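Local atomic coordinates of type I modular polyketide synthase (Streptomyces albus subsp. albus, PDB entry 6IYT), a protein that probably selects an extender unit such as ethylmalonyl-coenzyme A and transfers its acyl group during assembly of the polyketide salinomycin. Residues A[45-48]-A[54-57]. Numbering follows the deposited sequence.
Sequences WIVS and GLEA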
loop_
_atom_site.group_PDB
_atom_site.type_symbol
_atom_site.label_atom_id
_atom_site.label_comp_id
_atom_site.label_asym_id
_atom_site.label_seq_id
_atom_site.Cartn_x
_atom_site.Cartn_y
_atom_site.Cartn_z
ATOM N N TRP A 45 13.788 -14.654 12.667
ATOM C CA TRP A 45 13.583 -15.610 13.726
ATOM C C TRP A 45 12.327 -15.180 14.499
ATOM O O TRP A 45 12.328 -14.107 15.135
ATOM C CB TRP A 45 14.767 -15.587 14.694
ATOM C CG TRP A 45 15.957 -16.324 14.256
ATOM C CD1 TRP A 45 16.161 -16.940 13.035
ATOM C CD2 TRP A 45 17.112 -16.611 15.050
ATOM N NE1 TRP A 45 17.409 -17.513 13.008
ATOM C CE2 TRP A 45 18.008 -17.334 14.236
ATOM C CE3 TRP A 45 17.488 -16.304 16.380
ATOM C CZ2 TRP A 45 19.261 -17.759 14.701
ATOM C CZ3 TRP A 45 18.698 -16.736 16.840
ATOM C CH2 TRP A 45 19.580 -17.462 16.006
ATOM N N ILE A 46 11.253 -15.958 14.396
ATOM C CA ILE A 46 10.004 -15.583 15.028
ATOM C C ILE A 46 9.879 -16.317 16.358
ATOM O O ILE A 46 10.425 -17.383 16.507
ATOM C CB ILE A 46 8.767 -15.828 14.148
ATOM C CG1 ILE A 46 8.471 -17.300 14.012
ATOM C CG2 ILE A 46 8.965 -15.201 12.771
ATOM C CD1 ILE A 46 7.194 -17.567 13.279
ATOM N N VAL A 47 9.437 -15.591 17.375
ATOM C CA VAL A 47 9.306 -16.143 18.745
ATOM C C VAL A 47 7.954 -15.744 19.316
ATOM O O VAL A 47 7.502 -14.611 19.112
ATOM C CB VAL A 47 10.429 -15.572 19.665
ATOM C CG1 VAL A 47 10.571 -16.379 20.937
ATOM C CG2 VAL A 47 11.744 -15.541 18.931
ATOM N N SER A 48 7.328 -16.625 20.112
ATOM C CA SER A 48 6.082 -16.274 20.749
ATOM C C SER A 48 5.881 -17.031 22.036
ATOM O O SER A 48 6.505 -18.087 22.267
ATOM C CB SER A 48 4.888 -16.519 19.817
ATOM O OG SER A 48 4.700 -17.902 19.566
ATOM N N GLY A 54 7.035 -14.533 29.598
ATOM C CA GLY A 54 7.244 -15.783 28.910
ATOM C C GLY A 54 7.986 -15.561 27.599
ATOM O O GLY A 54 8.818 -16.365 27.209
ATOM N N LEU A 55 7.750 -14.414 26.982
ATOM C CA LEU A 55 8.405 -14.105 25.712
ATOM C C LEU A 55 9.863 -13.687 25.972
ATOM O O LEU A 55 10.787 -14.198 25.326
ATOM C CB LEU A 55 7.608 -13.030 24.952
ATOM C CG LEU A 55 8.252 -12.565 23.657
ATOM C CD1 LEU A 55 8.467 -13.752 22.724
ATOM C CD2 LEU A 55 7.380 -11.500 22.983
ATOM N N GLU A 56 10.090 -12.948 27.068
ATOM C CA GLU A 56 11.432 -12.721 27.539
ATOM C C GLU A 56 12.165 -14.050 27.842
ATOM O O GLU A 56 13.324 -14.200 27.507
ATOM C CB GLU A 56 11.400 -11.824 28.784
ATOM C CG GLU A 56 12.751 -11.296 29.206
ATOM C CD GLU A 56 13.208 -10.098 28.378
ATOM O OE1 GLU A 56 12.373 -9.213 28.057
ATOM O OE2 GLU A 56 14.409 -10.042 28.052
ATOM N N ALA A 57 11.482 -14.995 28.501
ATOM C CA ALA A 57 12.061 -16.306 28.810
ATOM C C ALA A 57 12.403 -17.085 27.526
ATOM O O ALA A 57 13.472 -17.701 27.410
ATOM C CB ALA A 57 11.091 -17.127 29.687
#
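L55 reaches from the first turn of helix 52-67 onto V47 and S48 of strand 43-49, a compact example of a helix folding back over the strand that leads into it. Within 54-57, G54 comes first, its backbone N hydrogen-bonded to S51 OG near the start of the helix. L55 follows and carries the contact through a single methyl. Its CG is anti to the backbone N (chi1 176°), and the second torsion (chi2 58°) folds CD1 back beside CA, on the strand side, where it meets V47 CG1 at 3.8 Å, the side chains crossing at a slant. The same CD1 lies 4.0 Å from S48 CA and 3.8 Å from V47 O, so it rests on the strand backbone as well as the valine. V47 directs its CB at the helix, whereas the CB of S48 points away, its OG hydrogen-bonded to F88 N. No hydrogen bond links the two segments; the joint is apolar and buried. In the wider fold, 43-49 is an outer strand of a three-stranded antiparallel sheet, consistent with a ketosynthase-to-acyltransferase linker subdomain: V47 pairs with A92 of strand 90-96, L55 also touches H90 and A92, and W45 touches helices 52-67 and 74-84.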